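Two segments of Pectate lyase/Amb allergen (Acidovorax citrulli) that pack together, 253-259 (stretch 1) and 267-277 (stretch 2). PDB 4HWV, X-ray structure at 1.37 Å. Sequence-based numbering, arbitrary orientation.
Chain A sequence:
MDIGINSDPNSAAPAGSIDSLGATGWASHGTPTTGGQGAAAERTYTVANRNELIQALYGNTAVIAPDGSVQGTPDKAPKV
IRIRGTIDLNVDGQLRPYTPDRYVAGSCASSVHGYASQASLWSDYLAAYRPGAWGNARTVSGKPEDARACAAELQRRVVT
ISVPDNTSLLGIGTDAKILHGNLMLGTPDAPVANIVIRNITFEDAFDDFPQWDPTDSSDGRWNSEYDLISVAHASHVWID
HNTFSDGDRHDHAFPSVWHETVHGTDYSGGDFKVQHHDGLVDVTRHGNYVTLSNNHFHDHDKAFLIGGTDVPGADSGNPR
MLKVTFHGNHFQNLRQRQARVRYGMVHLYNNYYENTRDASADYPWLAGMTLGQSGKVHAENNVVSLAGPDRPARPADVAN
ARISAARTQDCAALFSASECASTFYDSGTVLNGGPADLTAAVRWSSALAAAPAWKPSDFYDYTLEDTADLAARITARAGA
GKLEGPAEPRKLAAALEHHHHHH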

ATOM      1  N   ALA A 253      -8.554   3.335   2.351  1.00  6.43           N
ATOM      2  CA  ALA A 253      -8.315   4.485   1.466  1.00  7.13           C
ATOM      3  C   ALA A 253      -9.550   4.914   0.679  1.00  7.14           C
ATOM      4  O   ALA A 253      -9.550   5.982   0.066  1.00  8.44           O
ATOM      5  CB  ALA A 253      -7.193   4.175   0.483  1.00  7.73           C
ATOM      6  N   PHE A 254     -10.582   4.075   0.675  1.00  6.22           N
ATOM      7  CA  PHE A 254     -11.744   4.286  -0.178  1.00  6.48           C
ATOM      8  C   PHE A 254     -13.042   4.216   0.630  1.00  6.66           C
ATOM      9  O   PHE A 254     -13.828   3.297   0.483  1.00  7.52           O
ATOM     10  CB  PHE A 254     -11.756   3.259  -1.317  1.00  6.95           C
ATOM     11  CG  PHE A 254     -10.446   3.163  -2.042  1.00  6.78           C
ATOM     12  CD1 PHE A 254     -10.078   4.115  -2.989  1.00  8.36           C
ATOM     13  CD2 PHE A 254      -9.567   2.115  -1.770  1.00  8.06           C
ATOM     14  CE1 PHE A 254      -8.850   4.023  -3.636  1.00  9.45           C
ATOM     15  CE2 PHE A 254      -8.350   2.028  -2.414  1.00  9.45           C
ATOM     16  CZ  PHE A 254      -7.995   2.976  -3.352  1.00  9.39           C
ATOM     17  N   PRO A 255     -13.279   5.227   1.473  1.00  7.28           N
ATOM     18  CA  PRO A 255     -14.466   5.274   2.335  1.00  8.21           C
ATOM     19  C   PRO A 255     -15.727   5.630   1.549  1.00  7.46           C
ATOM     20  O   PRO A 255     -15.678   5.780   0.324  1.00  7.95           O
ATOM     21  CB  PRO A 255     -14.125   6.392   3.324  1.00  9.59           C
ATOM     22  CG  PRO A 255     -13.288   7.331   2.502  1.00  9.45           C
ATOM     23  CD  PRO A 255     -12.414   6.410   1.663  1.00  8.02           C
ATOM     24  N   SER A 256     -16.847   5.760   2.253  1.00  7.10           N
ATOM     25  CA  SER A 256     -18.101   6.118   1.615  1.00  7.13           C
ATOM     26  C   SER A 256     -17.976   7.424   0.866  1.00  7.51           C
ATOM     27  O   SER A 256     -17.309   8.356   1.329  1.00  8.65           O
ATOM     28  CB  SER A 256     -19.200   6.285   2.668  1.00  7.44           C
ATOM     29  OG  SER A 256     -20.423   6.598   2.017  1.00  7.76           O
ATOM     30  N   VAL A 257     -18.662   7.496  -0.261  1.00  7.05           N
ATOM     31  CA  VAL A 257     -18.779   8.734  -1.017  1.00  7.16           C
ATOM     32  C   VAL A 257     -20.180   9.350  -0.865  1.00  7.62           C
ATOM     33  O   VAL A 257     -20.496  10.372  -1.480  1.00  8.82           O
ATOM     34  CB  VAL A 257     -18.423   8.526  -2.498  1.00  7.79           C
ATOM     35  CG1 VAL A 257     -16.937   8.221  -2.639  1.00  8.09           C
ATOM     36  CG2 VAL A 257     -19.301   7.423  -3.135  1.00  7.71           C
ATOM     37  N   TRP A 258     -21.020   8.737  -0.034  1.00  7.50           N
ATOM     38  CA  TRP A 258     -22.316   9.324   0.278  1.00  7.54           C
ATOM     39  C   TRP A 258     -22.208  10.222   1.493  1.00  9.21           C
ATOM     40  O   TRP A 258     -21.469   9.927   2.445  1.00  9.52           O
ATOM     41  CB  TRP A 258     -23.345   8.247   0.597  1.00  7.78           C
ATOM     42  CG  TRP A 258     -23.508   7.116  -0.383  1.00  7.57           C
ATOM     43  CD1 TRP A 258     -23.668   5.792  -0.047  1.00  7.83           C
ATOM     44  CD2 TRP A 258     -23.614   7.177  -1.821  1.00  7.90           C
ATOM     45  NE1 TRP A 258     -23.855   5.032  -1.173  1.00  8.01           N
ATOM     46  CE2 TRP A 258     -23.813   5.847  -2.276  1.00  7.57           C
ATOM     47  CE3 TRP A 258     -23.532   8.212  -2.775  1.00  8.07           C
ATOM     48  CZ2 TRP A 258     -23.949   5.527  -3.627  1.00  8.71           C
ATOM     49  CZ3 TRP A 258     -23.684   7.882  -4.134  1.00  8.11           C
ATOM     50  CH2 TRP A 258     -23.884   6.550  -4.535  1.00  8.31           C
ATOM     51  N   HIS A 259     -22.971  11.308   1.482  1.00  9.86           N
ATOM     52  CA  HIS A 259     -22.982  12.247   2.601  1.00 11.65           C
ATOM     53  C   HIS A 259     -24.403  12.769   2.756  1.00 10.90           C
ATOM     54  O   HIS A 259     -24.723  13.922   2.414  1.00 12.21           O
ATOM     55  CB  HIS A 259     -21.949  13.377   2.439  1.00 14.08           C
ATOM     56  CG  HIS A 259     -21.935  14.010   1.083  1.00 16.90           C
ATOM     57  ND1 HIS A 259     -22.585  15.193   0.809  1.00 18.68           N
ATOM     58  CD2 HIS A 259     -21.351  13.624  -0.075  1.00 18.89           C
ATOM     59  CE1 HIS A 259     -22.392  15.515  -0.459  1.00 19.23           C
ATOM     60  NE2 HIS A 259     -21.650  14.579  -1.019  1.00 19.71           N
ATOM     61  N   TYR A 267     -25.526   7.556   5.619  1.00  9.15           N
ATOM     62  CA  TYR A 267     -24.852   6.920   4.494  1.00  7.97           C
ATOM     63  C   TYR A 267     -23.366   7.197   4.362  1.00  8.41           C
ATOM     64  O   TYR A 267     -22.721   6.623   3.489  1.00  8.42           O
ATOM     65  CB  TYR A 267     -25.617   7.123   3.182  1.00  7.97           C
ATOM     66  CG  TYR A 267     -26.694   6.068   3.014  1.00  8.03           C
ATOM     67  CD1 TYR A 267     -26.368   4.787   2.583  1.00  7.97           C
ATOM     68  CD2 TYR A 267     -28.023   6.342   3.303  1.00  8.68           C
ATOM     69  CE1 TYR A 267     -27.332   3.806   2.429  1.00  8.32           C
ATOM     70  CE2 TYR A 267     -29.014   5.368   3.163  1.00  9.32           C
ATOM     71  CZ  TYR A 267     -28.661   4.102   2.718  1.00  8.96           C
ATOM     72  OH  TYR A 267     -29.628   3.132   2.552  1.00 10.26           O
ATOM     73  N   SER A 268     -22.810   8.021   5.249  1.00  9.24           N
ATOM     74  CA  SER A 268     -21.353   8.185   5.310  1.00 10.42           C
ATOM     75  C   SER A 268     -20.642   7.082   6.091  1.00 10.24           C
ATOM     76  O   SER A 268     -19.417   7.034   6.118  1.00 10.90           O
ATOM     77  CB  SER A 268     -20.965   9.544   5.885  1.00 11.49           C
ATOM     78  OG  SER A 268     -21.195   9.585   7.280  1.00 11.54           O
ATOM     79  N   GLY A 269     -21.401   6.189   6.717  1.00  9.86           N
ATOM     80  CA  GLY A 269     -20.810   5.148   7.537  1.00  9.93           C
ATOM     81  C   GLY A 269     -19.991   4.113   6.779  1.00 10.17           C
ATOM     82  O   GLY A 269     -20.133   3.946   5.555  1.00  9.95           O
ATOM     83  N   GLY A 270     -19.152   3.388   7.522  1.00 11.37           N
ATOM     84  CA  GLY A 270     -18.260   2.390   6.945  1.00 11.62           C
ATOM     85  C   GLY A 270     -18.929   1.255   6.197  1.00 11.15           C
ATOM     86  O   GLY A 270     -18.307   0.670   5.304  1.00 11.64           O
ATOM     87  N   ASP A 271     -20.187   0.946   6.524  1.00 11.40           N
ATOM     88  CA  ASP A 271     -20.948  -0.066   5.774  1.00 12.49           C
ATOM     89  C   ASP A 271     -20.948   0.294   4.282  1.00 10.43           C
ATOM     90  O   ASP A 271     -21.074  -0.575   3.421  1.00 10.50           O
ATOM     91  CB  ASP A 271     -22.431  -0.127   6.217  1.00 15.40           C
ATOM     92  CG  ASP A 271     -22.661  -0.862   7.531  1.00 18.47           C
ATOM     93  OD1 ASP A 271     -21.763  -1.589   7.993  1.00 18.39           O
ATOM     94  OD2 ASP A 271     -23.786  -0.724   8.086  1.00 20.41           O
ATOM     95  N   PHE A 272     -20.825   1.583   3.989  1.00  8.60           N
ATOM     96  CA  PHE A 272     -21.049   2.107   2.651  1.00  7.64           C
ATOM     97  C   PHE A 272     -19.749   2.522   1.962  1.00  7.28           C
ATOM     98  O   PHE A 272     -19.766   3.259   0.977  1.00  7.59           O
ATOM     99  CB  PHE A 272     -22.089   3.236   2.732  1.00  7.76           C
ATOM    100  CG  PHE A 272     -23.298   2.828   3.533  1.00  7.84           C
ATOM    101  CD1 PHE A 272     -24.121   1.813   3.077  1.00  8.00           C
ATOM    102  CD2 PHE A 272     -23.583   3.414   4.764  1.00  8.26           C
ATOM    103  CE1 PHE A 272     -25.216   1.400   3.816  1.00  8.64           C
ATOM    104  CE2 PHE A 272     -24.680   3.004   5.497  1.00  8.53           C
ATOM    105  CZ  PHE A 272     -25.493   1.981   5.023  1.00  8.45           C
ATOM    106  N   LYS A 273     -18.621   2.000   2.459  1.00  7.19           N
ATOM    107  CA  LYS A 273     -17.333   2.237   1.811  1.00  7.46           C
ATOM    108  C   LYS A 273     -17.386   1.748   0.360  1.00  6.39           C
ATOM    109  O   LYS A 273     -18.148   0.821   0.021  1.00  6.30           O
ATOM    110  CB  LYS A 273     -16.203   1.510   2.547  1.00  7.86           C
ATOM    111  CG  LYS A 273     -16.281  -0.013   2.463  1.00  8.99           C
ATOM    112  CD  LYS A 273     -15.154  -0.696   3.223  1.00 11.40           C
ATOM    113  CE  LYS A 273     -15.408  -0.593   4.719  1.00 14.33           C
ATOM    114  NZ  LYS A 273     -14.251  -1.036   5.504  1.00 16.37           N
ATOM    115  N   VAL A 274     -16.582   2.367  -0.501  1.00  5.79           N
ATOM    116  CA  VAL A 274     -16.522   1.924  -1.875  1.00  4.83           C
ATOM    117  C   VAL A 274     -15.528   0.770  -1.937  1.00  4.44           C
ATOM    118  O   VAL A 274     -14.317   0.955  -2.038  1.00  5.30           O
ATOM    119  CB  VAL A 274     -16.117   3.062  -2.818  1.00  4.88           C
ATOM    120  CG1 VAL A 274     -16.115   2.587  -4.258  1.00  5.62           C
ATOM    121  CG2 VAL A 274     -17.072   4.269  -2.691  1.00  6.23           C
ATOM    122  N   GLN A 275     -16.083  -0.433  -1.875  1.00  4.31           N
ATOM    123  CA  GLN A 275     -15.313  -1.670  -1.811  1.00  4.36           C
ATOM    124  C   GLN A 275     -14.834  -2.069  -3.200  1.00  4.23           C
ATOM    125  O   GLN A 275     -15.646  -2.399  -4.063  1.00  4.86           O
ATOM    126  CB  GLN A 275     -16.202  -2.765  -1.210  1.00  5.01           C
ATOM    127  CG  GLN A 275     -15.564  -4.143  -1.112  1.00  6.07           C
ATOM    128  CD  GLN A 275     -14.238  -4.113  -0.373  1.00  6.33           C
ATOM    129  OE1 GLN A 275     -13.168  -3.983  -0.983  1.00  6.09           O
ATOM    130  NE2 GLN A 275     -14.296  -4.228   0.957  1.00  7.76           N
ATOM    131  N   HIS A 276     -13.519  -2.004  -3.399  1.00  3.64           N
ATOM    132  CA  HIS A 276     -12.902  -2.341  -4.669  1.00  3.81           C
ATOM    133  C   HIS A 276     -12.381  -3.780  -4.735  1.00  3.63           C
ATOM    134  O   HIS A 276     -11.859  -4.204  -5.776  1.00  3.75           O
ATOM    135  CB  HIS A 276     -11.736  -1.386  -4.940  1.00  4.23           C
ATOM    136  CG  HIS A 276     -12.160   0.030  -5.203  1.00  3.80           C
ATOM    137  ND1 HIS A 276     -12.550   0.480  -6.449  1.00  3.68           N
ATOM    138  CD2 HIS A 276     -12.214   1.107  -4.382  1.00  4.53           C
ATOM    139  CE1 HIS A 276     -12.852   1.767  -6.374  1.00  4.33           C
ATOM    140  NE2 HIS A 276     -12.659   2.169  -5.131  1.00  5.13           N
ATOM    141  N   HIS A 277     -12.505  -4.525  -3.637  1.00  3.81           N
ATOM    142  CA  HIS A 277     -12.025  -5.899  -3.595  1.00  3.75           C
ATOM    143  C   HIS A 277     -13.176  -6.869  -3.409  1.00  4.21           C
ATOM    144  O   HIS A 277     -14.287  -6.466  -3.033  1.00  5.55           O
ATOM    145  CB  HIS A 277     -11.030  -6.084  -2.459  1.00  3.84           C
ATOM    146  CG  HIS A 277      -9.815  -5.237  -2.610  1.00  3.51           C
ATOM    147  ND1 HIS A 277      -9.528  -4.185  -1.762  1.00  4.45           N
ATOM    148  CD2 HIS A 277      -8.825  -5.262  -3.534  1.00  3.98           C
ATOM    149  CE1 HIS A 277      -8.392  -3.622  -2.144  1.00  4.65           C
ATOM    150  NE2 HIS A 277      -7.953  -4.248  -3.220  1.00  4.81           N
TER
HETATM  151  O   HOH W   1     -17.035   5.248   5.078  1.00 18.30           O
HETATM  152  O   HOH W   2     -20.568   5.314  -0.698  1.00  6.38           O

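Ser256 organises the middle of this contact, and its chi1 of -178° (t) places OG between Tyr267 O and Trp258 N. Ser256 OG donates to Tyr267 O at 2.7 Å and accepts from Trp258 N at 3.0 Å, the latter with an N-H...acceptor angle of 153°. One hydroxyl thus ties the two stretches together and braces its own. The backbone here runs close: Ser256 CA lies 4.0 Å from Lys273 CA and 3.4 Å from Phe272 O, a CA-H...O contact. Two waters extend the link, water 1 joining Ser256 N to Ser268 O and water 2 joining Val257 N to Phe272 O.

The CA-to-CB bond of Trp258 points toward stretch 2, and chi1 of -51° (m) then sets the indole, leaving Trp258 CD1 4.1 Å from Phe272 CB. Trp258 CB packs 3.6 Å from Tyr267 CB. The Trp258 five-membered ring and the Tyr267 ring, with planes at 83° and centroids 5.8 Å apart, meet obliquely.

At the other end, Phe254 (chi1 -50°, m) offers a ring face to the edge of His276 (chi1 -68°, m); the centroids are 4.7 Å apart, the planes at 68°. Val274 N reaches Phe254 O at 3.1 Å, but the 133° angle makes this hydrogen bond weak. Val274, at chi1 -178° (t), places CG2 3.9 Å from Val257 CG2, an apolar contact.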